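Local coordinates for protein transcriptional regulator (Pyrococcus horikoshii, PDB 1UDD) that belongs to the all-helical TENA/THI-4/PQQC family as a TenA homologue and assembles from four chains, at residues Phe39-Leu44 and Trp208-Arg213; Asp46-Val51 and Leu108-Tyr113; Gly129-Leu134 and Lys180-Ser185. All blocks are in the same frame, centred on the assembly; numbering follows the deposited sequence.

Interaction 1: residues Phe39-Leu44 and Trp208-Arg213; sequences FKFYVL and WEMAWR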
loop_
_atom_site.group_PDB
_atom_site.type_symbol
_atom_site.label_atom_id
_atom_site.label_comp_id
_atom_site.label_asym_id
_atom_site.label_seq_id
_atom_site.Cartn_x
_atom_site.Cartn_y
_atom_site.Cartn_z
ATOM N N PHE A 39 -0.513 -34.744 -8.566
ATOM C CA PHE A 39 0.436 -34.122 -7.648
ATOM C C PHE A 39 1.260 -33.095 -8.411
ATOM O O PHE A 39 1.505 -31.992 -7.916
ATOM C CB PHE A 39 1.353 -35.182 -7.026
ATOM C CG PHE A 39 2.277 -34.652 -5.959
ATOM C CD1 PHE A 39 1.769 -34.010 -4.833
ATOM C CD2 PHE A 39 3.654 -34.829 -6.062
ATOM C CE1 PHE A 39 2.617 -33.551 -3.819
ATOM C CE2 PHE A 39 4.516 -34.378 -5.059
ATOM C CZ PHE A 39 3.991 -33.734 -3.927
ATOM N N LYS A 40 1.680 -33.450 -9.623
ATOM C CA LYS A 40 2.466 -32.525 -10.427
ATOM C C LYS A 40 1.671 -31.263 -10.740
ATOM O O LYS A 40 2.224 -30.172 -10.713
ATOM C CB LYS A 40 2.939 -33.189 -11.722
ATOM C CG LYS A 40 3.951 -34.294 -11.498
ATOM C CD LYS A 40 4.380 -34.904 -12.818
ATOM C CE LYS A 40 5.210 -36.158 -12.621
ATOM N NZ LYS A 40 5.651 -36.712 -13.938
ATOM N N PHE A 41 0.381 -31.402 -11.040
ATOM C CA PHE A 41 -0.436 -30.224 -11.334
ATOM C C PHE A 41 -0.476 -29.309 -10.107
ATOM O O PHE A 41 -0.406 -28.080 -10.225
ATOM C CB PHE A 41 -1.864 -30.626 -11.690
ATOM C CG PHE A 41 -2.733 -29.466 -12.047
ATOM C CD1 PHE A 41 -2.721 -28.941 -13.338
ATOM C CD2 PHE A 41 -3.536 -28.865 -11.085
ATOM C CE1 PHE A 41 -3.502 -27.826 -13.668
ATOM C CE2 PHE A 41 -4.314 -27.754 -11.399
ATOM C CZ PHE A 41 -4.298 -27.230 -12.695
ATOM N N TYR A 42 -0.604 -29.931 -8.938
ATOM C CA TYR A 42 -0.638 -29.223 -7.667
ATOM C C TYR A 42 0.702 -28.538 -7.403
ATOM O O TYR A 42 0.747 -27.323 -7.170
ATOM C CB TYR A 42 -0.974 -30.211 -6.533
ATOM C CG TYR A 42 -0.655 -29.718 -5.135
ATOM C CD1 TYR A 42 -1.353 -28.647 -4.563
ATOM C CD2 TYR A 42 0.365 -30.309 -4.396
ATOM C CE1 TYR A 42 -1.033 -28.180 -3.284
ATOM C CE2 TYR A 42 0.695 -29.851 -3.126
ATOM C CZ TYR A 42 -0.005 -28.786 -2.578
ATOM O OH TYR A 42 0.359 -28.321 -1.340
ATOM N N VAL A 43 1.793 -29.303 -7.443
ATOM C CA VAL A 43 3.108 -28.720 -7.200
ATOM C C VAL A 43 3.317 -27.524 -8.123
ATOM O O VAL A 43 3.768 -26.461 -7.689
ATOM C CB VAL A 43 4.250 -29.752 -7.413
ATOM C CG1 VAL A 43 5.611 -29.050 -7.348
ATOM C CG2 VAL A 43 4.184 -30.833 -6.338
ATOM N N LEU A 44 2.969 -27.694 -9.393
ATOM C CA LEU A 44 3.109 -26.620 -10.371
ATOM C C LEU A 44 2.384 -25.354 -9.911
ATOM O O LEU A 44 2.940 -24.254 -9.976
ATOM C CB LEU A 44 2.563 -27.067 -11.730
ATOM C CG LEU A 44 3.585 -27.417 -12.820
ATOM C CD1 LEU A 44 4.661 -28.326 -12.260
ATOM C CD2 LEU A 44 2.870 -28.086 -13.996
ATOM N N TRP A 208 -7.447 -27.217 -2.837
ATOM C CA TRP A 208 -7.319 -28.658 -2.987
ATOM C C TRP A 208 -8.275 -29.098 -4.079
ATOM O O TRP A 208 -7.932 -29.923 -4.921
ATOM C CB TRP A 208 -7.644 -29.377 -1.670
ATOM C CG TRP A 208 -6.623 -29.118 -0.604
ATOM C CD1 TRP A 208 -6.825 -28.488 0.590
ATOM C CD2 TRP A 208 -5.238 -29.486 -0.637
ATOM N NE1 TRP A 208 -5.656 -28.445 1.303
ATOM C CE2 TRP A 208 -4.663 -29.048 0.574
ATOM C CE3 TRP A 208 -4.426 -30.148 -1.577
ATOM C CZ2 TRP A 208 -3.312 -29.246 0.879
ATOM C CZ3 TRP A 208 -3.081 -30.347 -1.274
ATOM C CH2 TRP A 208 -2.538 -29.896 -0.053
ATOM N N GLU A 209 -9.468 -28.517 -4.071
ATOM C CA GLU A 209 -10.484 -28.860 -5.048
ATOM C C GLU A 209 -10.022 -28.599 -6.473
ATOM O O GLU A 209 -10.232 -29.427 -7.357
ATOM C CB GLU A 209 -11.766 -28.076 -4.765
ATOM C CG GLU A 209 -12.942 -28.426 -5.677
ATOM C CD GLU A 209 -13.264 -29.918 -5.687
ATOM O OE1 GLU A 209 -13.212 -30.540 -4.602
ATOM O OE2 GLU A 209 -13.579 -30.460 -6.776
ATOM N N MET A 210 -9.389 -27.455 -6.704
ATOM C CA MET A 210 -8.932 -27.150 -8.050
ATOM C C MET A 210 -7.742 -28.028 -8.417
ATOM O O MET A 210 -7.505 -28.303 -9.594
ATOM C CB MET A 210 -8.578 -25.666 -8.174
ATOM C CG MET A 210 -7.295 -25.272 -7.527
ATOM S SD MET A 210 -5.935 -25.335 -8.665
ATOM C CE MET A 210 -4.622 -24.711 -7.551
ATOM N N ALA A 211 -6.986 -28.460 -7.413
ATOM C CA ALA A 211 -5.850 -29.331 -7.663
ATOM C C ALA A 211 -6.418 -30.705 -8.042
ATOM O O ALA A 211 -5.833 -31.441 -8.827
ATOM C CB ALA A 211 -4.989 -29.440 -6.420
ATOM N N TRP A 212 -7.570 -31.034 -7.469
ATOM C CA TRP A 212 -8.231 -32.303 -7.736
ATOM C C TRP A 212 -8.845 -32.278 -9.134
ATOM O O TRP A 212 -8.770 -33.261 -9.869
ATOM C CB TRP A 212 -9.319 -32.559 -6.682
ATOM C CG TRP A 212 -10.059 -33.851 -6.871
ATOM C CD1 TRP A 212 -11.364 -34.003 -7.258
ATOM C CD2 TRP A 212 -9.533 -35.174 -6.700
ATOM N NE1 TRP A 212 -11.678 -35.341 -7.340
ATOM C CE2 TRP A 212 -10.574 -36.080 -7.004
ATOM C CE3 TRP A 212 -8.284 -35.682 -6.319
ATOM C CZ2 TRP A 212 -10.401 -37.470 -6.941
ATOM C CZ3 TRP A 212 -8.113 -37.070 -6.255
ATOM C CH2 TRP A 212 -9.169 -37.943 -6.566
ATOM N N ARG A 213 -9.440 -31.144 -9.494
ATOM C CA ARG A 213 -10.059 -30.974 -10.796
ATOM C C ARG A 213 -9.046 -30.728 -11.906
ATOM O O ARG A 213 -9.333 -30.969 -13.073
ATOM C CB ARG A 213 -11.053 -29.819 -10.751
ATOM C CG ARG A 213 -12.290 -30.124 -9.933
ATOM C CD ARG A 213 -13.262 -28.965 -9.992
ATOM N NE ARG A 213 -14.575 -29.317 -9.460
ATOM C CZ ARG A 213 -15.338 -30.294 -9.945
ATOM N NH1 ARG A 213 -14.919 -31.023 -10.974
ATOM N NH2 ARG A 213 -16.528 -30.535 -9.407
#
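In the all-helical TenA fold, helix 36-63 here crosses the C-terminal part of helix 190-213, the short segments meeting at 133° with axes 8.8 Å apart. No hydrogen bond joins Phe-39-Leu-44 to Trp-208-Arg-213, so aromatic and apolar packing carries the contact.

The aromatic part pairs Tyr-42 with Trp-208. Both rings lean into the interface and lie near parallel, with planes 29° apart, but they are slid so far that they barely overlap. One corner of the indole six-membered ring does the touching: CZ3 of Trp-208 sits over one face of the phenol, toward its rim, 3.6 Å from Tyr-42 CE1. The neighbouring indole atom CH2 of Trp-208 reaches Tyr-42 OH at 3.5 Å. That hydroxyl has its polar partner elsewhere, in a hydrogen bond with the hydroxyl of Tyr-140, whose ring also meets Trp-208. Tyrosine thus suits a place that needs a broad apolar face and a polar tip.

The sulfur contact is of the Met-aromatic kind. Met-210 holds CG in the crowded position between backbone N and carbonyl carbon (chi1 75°) and bends again at chi2, which brings SD to the edge of the Phe-41 ring, 4.0 Å from Phe-41 CE2. The same CE2 of Phe-41 lies 3.7 Å from the backbone O of Met-210.

Small size matters at the nearest backbone approach, where the CA atoms of Tyr-42 and Ala-211 are 5.2 Å apart. The alanine methyl packs there, with Ala-211 CB 4.1 Å from Tyr-42 CB.

Interaction 2: residues Asp46-Val51 and Leu108-Tyr113; sequences DFNYLV and LVNSAY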
loop_
_atom_site.group_PDB
_atom_site.type_symbol
_atom_site.label_atom_id
_atom_site.label_comp_id
_atom_site.label_asym_id
_atom_site.label_seq_id
_atom_site.Cartn_x
_atom_site.Cartn_y
_atom_site.Cartn_z
ATOM N N ASP A 46 1.902 -24.471 -7.070
ATOM C CA ASP A 46 2.534 -23.968 -5.855
ATOM C C ASP A 46 3.499 -22.805 -6.030
ATOM O O ASP A 46 3.784 -22.099 -5.060
ATOM C CB ASP A 46 3.263 -25.081 -5.104
ATOM C CG ASP A 46 2.313 -26.028 -4.410
ATOM O OD1 ASP A 46 1.232 -25.582 -3.972
ATOM O OD2 ASP A 46 2.651 -27.221 -4.294
ATOM N N PHE A 47 4.025 -22.598 -7.238
ATOM C CA PHE A 47 4.945 -21.480 -7.424
ATOM C C PHE A 47 4.245 -20.167 -7.086
ATOM O O PHE A 47 4.727 -19.371 -6.279
ATOM C CB PHE A 47 5.447 -21.397 -8.862
ATOM C CG PHE A 47 6.383 -20.257 -9.088
ATOM C CD1 PHE A 47 7.646 -20.257 -8.501
ATOM C CD2 PHE A 47 5.998 -19.163 -9.862
ATOM C CE1 PHE A 47 8.519 -19.175 -8.683
ATOM C CE2 PHE A 47 6.863 -18.076 -10.051
ATOM C CZ PHE A 47 8.126 -18.086 -9.458
ATOM N N ASN A 48 3.097 -19.956 -7.713
ATOM C CA ASN A 48 2.326 -18.750 -7.495
ATOM C C ASN A 48 1.961 -18.577 -6.022
ATOM O O ASN A 48 1.819 -17.452 -5.538
ATOM C CB ASN A 48 1.056 -18.787 -8.328
ATOM C CG ASN A 48 0.406 -17.438 -8.422
ATOM O OD1 ASN A 48 1.010 -16.494 -8.931
ATOM N ND2 ASN A 48 -0.826 -17.326 -7.925
ATOM N N TYR A 49 1.798 -19.697 -5.326
ATOM C CA TYR A 49 1.455 -19.702 -3.912
ATOM C C TYR A 49 2.688 -19.240 -3.130
ATOM O O TYR A 49 2.594 -18.414 -2.220
ATOM C CB TYR A 49 1.043 -21.127 -3.502
ATOM C CG TYR A 49 0.340 -21.262 -2.158
ATOM C CD1 TYR A 49 -0.724 -22.159 -2.001
ATOM C CD2 TYR A 49 0.765 -20.547 -1.036
ATOM C CE1 TYR A 49 -1.344 -22.346 -0.762
ATOM C CE2 TYR A 49 0.149 -20.728 0.210
ATOM C CZ TYR A 49 -0.900 -21.630 0.334
ATOM O OH TYR A 49 -1.486 -21.840 1.561
ATOM N N LEU A 50 3.839 -19.777 -3.516
ATOM C CA LEU A 50 5.120 -19.463 -2.897
ATOM C C LEU A 50 5.402 -17.963 -3.022
ATOM O O LEU A 50 5.780 -17.302 -2.044
ATOM C CB LEU A 50 6.206 -20.285 -3.594
ATOM C CG LEU A 50 7.677 -20.176 -3.213
ATOM C CD1 LEU A 50 8.461 -21.205 -4.018
ATOM C CD2 LEU A 50 8.202 -18.777 -3.485
ATOM N N VAL A 51 5.224 -17.436 -4.232
ATOM C CA VAL A 51 5.439 -16.022 -4.482
ATOM C C VAL A 51 4.386 -15.186 -3.724
ATOM O O VAL A 51 4.724 -14.221 -3.044
ATOM C CB VAL A 51 5.368 -15.707 -6.018
ATOM C CG1 VAL A 51 5.456 -14.201 -6.259
ATOM C CG2 VAL A 51 6.513 -16.405 -6.748
ATOM N N LEU A 108 -7.749 -19.600 -11.572
ATOM C CA LEU A 108 -8.405 -18.427 -11.021
ATOM C C LEU A 108 -8.351 -18.508 -9.488
ATOM O O LEU A 108 -8.016 -17.531 -8.817
ATOM C CB LEU A 108 -9.853 -18.380 -11.519
ATOM C CG LEU A 108 -10.734 -17.153 -11.278
ATOM C CD1 LEU A 108 -11.354 -17.225 -9.914
ATOM C CD2 LEU A 108 -9.913 -15.890 -11.442
ATOM N N VAL A 109 -8.664 -19.687 -8.948
ATOM C CA VAL A 109 -8.655 -19.919 -7.495
ATOM C C VAL A 109 -7.312 -19.537 -6.872
ATOM O O VAL A 109 -7.260 -18.883 -5.835
ATOM C CB VAL A 109 -8.958 -21.406 -7.160
ATOM C CG1 VAL A 109 -8.847 -21.645 -5.660
ATOM C CG2 VAL A 109 -10.351 -21.756 -7.624
ATOM N N ASN A 110 -6.232 -19.948 -7.525
ATOM C CA ASN A 110 -4.874 -19.655 -7.076
ATOM C C ASN A 110 -4.660 -18.144 -6.981
ATOM O O ASN A 110 -4.321 -17.613 -5.920
ATOM C CB ASN A 110 -3.875 -20.235 -8.073
ATOM C CG ASN A 110 -2.475 -20.309 -7.518
ATOM O OD1 ASN A 110 -2.070 -19.482 -6.693
ATOM N ND2 ASN A 110 -1.716 -21.294 -7.977
ATOM N N SER A 111 -4.854 -17.457 -8.105
ATOM C CA SER A 111 -4.688 -16.002 -8.167
ATOM C C SER A 111 -5.495 -15.332 -7.080
ATOM O O SER A 111 -4.974 -14.523 -6.311
ATOM C CB SER A 111 -5.162 -15.460 -9.518
ATOM O OG SER A 111 -4.433 -16.047 -10.578
ATOM N N ALA A 112 -6.779 -15.668 -7.035
ATOM C CA ALA A 112 -7.694 -15.115 -6.053
ATOM C C ALA A 112 -7.192 -15.294 -4.610
ATOM O O ALA A 112 -7.166 -14.335 -3.832
ATOM C CB ALA A 112 -9.046 -15.757 -6.200
ATOM N N TYR A 113 -6.795 -16.514 -4.254
ATOM C CA TYR A 113 -6.315 -16.773 -2.900
ATOM C C TYR A 113 -5.110 -15.896 -2.579
ATOM O O TYR A 113 -5.049 -15.261 -1.524
ATOM C CB TYR A 113 -5.960 -18.258 -2.744
ATOM C CG TYR A 113 -5.596 -18.711 -1.332
ATOM C CD1 TYR A 113 -5.985 -17.983 -0.200
ATOM C CD2 TYR A 113 -4.891 -19.900 -1.134
ATOM C CE1 TYR A 113 -5.679 -18.438 1.089
ATOM C CE2 TYR A 113 -4.582 -20.359 0.143
ATOM C CZ TYR A 113 -4.976 -19.625 1.248
ATOM O OH TYR A 113 -4.638 -20.092 2.498
#
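Two helices of the TenA-type helical bundle, 36-63 and 108-123, run side by side and almost parallel, their short segments 9.7 Å apart at the axes. Tyr-49 and Asn-110 mark the closest backbone approach, CA to CA 7.1 Å.

The first shell is one polar bond and one aromatic pair. Asn-48 ND2 donates to Asn-110 OD1 across 2.8 Å, nearly straight at 176°. The oxygen lies in the amide plane of Asn-48, whereas the donor stands above the carbonyl plane of Asn-110, 68° out of it; the two side chains slide past each other in opposite directions with their amides steeply inclined. Both hold CG anti to the backbone N. Asparagine suits both places: its short arm presents an N-H on one helix and a carbonyl on the other.

Tyr-49, next to Asn-48, meets Tyr-113, about one turn beyond Asn-110. Tyr-113 turns its edge toward the face of Tyr-49 in an offset T-shaped pair, with centroids of the Tyr-49 and Tyr-113 rings 5.6 Å apart and planes at 79°. The leading atom is CE2 of Tyr-113, which lies 3.9 Å from Tyr-49 CZ.

Outside this shell, both phenol hydroxyls hydrogen-bond to one oxygen, OE2 of Glu-204 on helix 190-213, a double grip that would favour an ionised carboxylate and helps hold both phenol tips. Asn-110 is itself positioned, since its ND2 bonds to the backbone O of Gln-45, just before a kink in helix 36-63. On helix 108-123, Leu-108 and Ala-112 pack against Phe-203 of a second subunit.

Tyr-49 OH, bonded to Glu-204, also lies 3.7 Å from Tyr-113 CE2.

Interaction 3: residues Gly129-Leu134 and Lys180-Ser185; sequences GLTALL and KIIDSS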
loop_
_atom_site.group_PDB
_atom_site.type_symbol
_atom_site.label_atom_id
_atom_site.label_comp_id
_atom_site.label_asym_id
_atom_site.label_seq_id
_atom_site.Cartn_x
_atom_site.Cartn_y
_atom_site.Cartn_z
ATOM N N GLY A 129 -3.529 -9.208 8.990
ATOM C CA GLY A 129 -2.747 -9.734 7.883
ATOM C C GLY A 129 -2.307 -11.145 8.200
ATOM O O GLY A 129 -2.514 -12.055 7.396
ATOM N N LEU A 130 -1.716 -11.338 9.378
ATOM C CA LEU A 130 -1.254 -12.656 9.789
ATOM C C LEU A 130 -2.397 -13.667 9.849
ATOM O O LEU A 130 -2.241 -14.832 9.447
ATOM C CB LEU A 130 -0.557 -12.559 11.153
ATOM C CG LEU A 130 0.754 -11.780 11.138
ATOM C CD1 LEU A 130 1.268 -11.596 12.579
ATOM C CD2 LEU A 130 1.783 -12.531 10.276
ATOM N N THR A 131 -3.551 -13.231 10.340
ATOM C CA THR A 131 -4.708 -14.114 10.421
ATOM C C THR A 131 -5.098 -14.593 9.017
ATOM O O THR A 131 -5.629 -15.697 8.850
ATOM C CB THR A 131 -5.917 -13.401 11.094
ATOM O OG1 THR A 131 -5.550 -13.005 12.419
ATOM C CG2 THR A 131 -7.145 -14.348 11.188
ATOM N N ALA A 132 -4.830 -13.781 8.000
ATOM C CA ALA A 132 -5.175 -14.211 6.645
ATOM C C ALA A 132 -4.216 -15.297 6.169
ATOM O O ALA A 132 -4.498 -15.990 5.198
ATOM C CB ALA A 132 -5.153 -13.049 5.694
ATOM N N LEU A 133 -3.094 -15.448 6.866
ATOM C CA LEU A 133 -2.096 -16.452 6.501
ATOM C C LEU A 133 -2.111 -17.688 7.402
ATOM O O LEU A 133 -1.480 -18.701 7.091
ATOM C CB LEU A 133 -0.698 -15.844 6.557
ATOM C CG LEU A 133 -0.455 -14.534 5.807
ATOM C CD1 LEU A 133 1.036 -14.157 5.921
ATOM C CD2 LEU A 133 -0.871 -14.682 4.347
ATOM N N LEU A 134 -2.827 -17.608 8.515
ATOM C CA LEU A 134 -2.876 -18.708 9.470
ATOM C C LEU A 134 -3.527 -19.974 8.900
ATOM O O LEU A 134 -3.014 -21.083 9.086
ATOM C CB LEU A 134 -3.585 -18.243 10.744
ATOM C CG LEU A 134 -3.432 -19.138 11.975
ATOM C CD1 LEU A 134 -1.939 -19.351 12.303
ATOM C CD2 LEU A 134 -4.144 -18.486 13.128
ATOM N N LYS A 180 0.834 -17.416 18.586
ATOM C CA LYS A 180 1.136 -16.670 19.797
ATOM C C LYS A 180 1.032 -15.180 19.520
ATOM O O LYS A 180 0.496 -14.420 20.325
ATOM C CB LYS A 180 2.535 -17.004 20.311
ATOM C CG LYS A 180 2.976 -16.107 21.464
ATOM C CD LYS A 180 4.341 -16.537 22.000
ATOM C CE LYS A 180 4.751 -15.732 23.228
ATOM N NZ LYS A 180 5.972 -16.309 23.864
ATOM N N ILE A 181 1.549 -14.758 18.375
ATOM C CA ILE A 181 1.466 -13.365 18.026
ATOM C C ILE A 181 0.002 -12.946 17.913
ATOM O O ILE A 181 -0.414 -11.959 18.514
ATOM C CB ILE A 181 2.207 -13.086 16.723
ATOM C CG1 ILE A 181 3.715 -13.262 16.965
ATOM C CG2 ILE A 181 1.880 -11.667 16.249
ATOM C CD1 ILE A 181 4.568 -13.244 15.702
ATOM N N ILE A 182 -0.787 -13.702 17.172
ATOM C CA ILE A 182 -2.196 -13.355 17.041
ATOM C C ILE A 182 -2.899 -13.408 18.414
ATOM O O ILE A 182 -3.685 -12.524 18.752
ATOM C CB ILE A 182 -2.908 -14.306 16.041
ATOM C CG1 ILE A 182 -2.397 -14.026 14.626
ATOM C CG2 ILE A 182 -4.432 -14.138 16.128
ATOM C CD1 ILE A 182 -2.779 -15.091 13.621
ATOM N N ASP A 183 -2.579 -14.414 19.222
ATOM C CA ASP A 183 -3.238 -14.545 20.523
ATOM C C ASP A 183 -2.864 -13.532 21.592
ATOM O O ASP A 183 -3.615 -13.347 22.539
ATOM C CB ASP A 183 -3.060 -15.962 21.082
ATOM C CG ASP A 183 -3.918 -16.978 20.352
ATOM O OD1 ASP A 183 -5.091 -16.652 20.070
ATOM O OD2 ASP A 183 -3.434 -18.096 20.068
ATOM N N SER A 184 -1.722 -12.870 21.443
ATOM C CA SER A 184 -1.303 -11.881 22.438
ATOM C C SER A 184 -1.867 -10.505 22.105
ATOM O O SER A 184 -1.529 -9.518 22.750
ATOM C CB SER A 184 0.227 -11.804 22.509
ATOM O OG SER A 184 0.773 -11.238 21.324
ATOM N N SER A 185 -2.733 -10.449 21.097
ATOM C CA SER A 185 -3.339 -9.196 20.676
ATOM C C SER A 185 -4.619 -8.898 21.448
ATOM O O SER A 185 -5.027 -9.662 22.328
ATOM C CB SER A 185 -3.668 -9.242 19.184
ATOM O OG SER A 185 -4.671 -10.206 18.936
#
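Ile-182 makes the largest share of this contact, reaching from the last turn of helix 169-183 toward helix 126-146. From its CB, CG1 lies anti to the carbonyl carbon (chi1 -69°) and CG2 anti to the backbone N. The branch CG2 comes 4.0 Å from Thr-131 OG1. Along the longer arm, CG1 of Ile-182 passes 4.2 Å from Leu-130 CB. Chi2 is extended at 167°, which pushes the terminal methyl out to its full reach. There CD1 of Ile-182 meets Leu-134 CD2 at 3.7 Å and, at the same distance of 3.7 Å, Thr-131 OG1. The threonine hydroxyl lies against apolar carbons but is satisfied by a hydrogen bond to the backbone O of Ile-127, one turn back.

Beside it, Ile-181 offers only its CG2 branch, which lies 3.7 Å from Leu-130 CD1, the two side chains crossing at about a right angle.

The serines that follow close the helix end: Ser-184 OG donates to Ile-181 O, and Ser-185 OG donates to Ile-182 O at a short 2.5 Å, in the carbonyl plane. Small hydroxyl residues suit this place, folding back onto carbonyls of the last turn. Leu-193 and Phe-197 of helix 190-213 pack against Thr-131 from the same chain. An isoleucine pair set against Leu-130, Thr-131 and Leu-134 is helix-to-helix core packing of the TenA-type bundle.

In the fold
Interactions 1 and 2 are adjacent along helix 36-63, their centres 11 Å apart, and they touch where Met-210 CG meets Val-109 CB at 4.2 Å. Interaction 3 lies across the chain's centre from interaction 1, about 27 Å from it between centres and about 11 Å between nearest atoms. Interaction 2 lies between them in distance, 21 Å from interaction 3 by centres and about 5 Å by nearest atoms. Helix 190-213 runs past all three: it supplies 208-213 to interaction 1, Glu-204 to the tyrosines of interaction 2, and Leu-193 and Phe-197 beside interaction 3. The three contacts draw on five helices of one bundle.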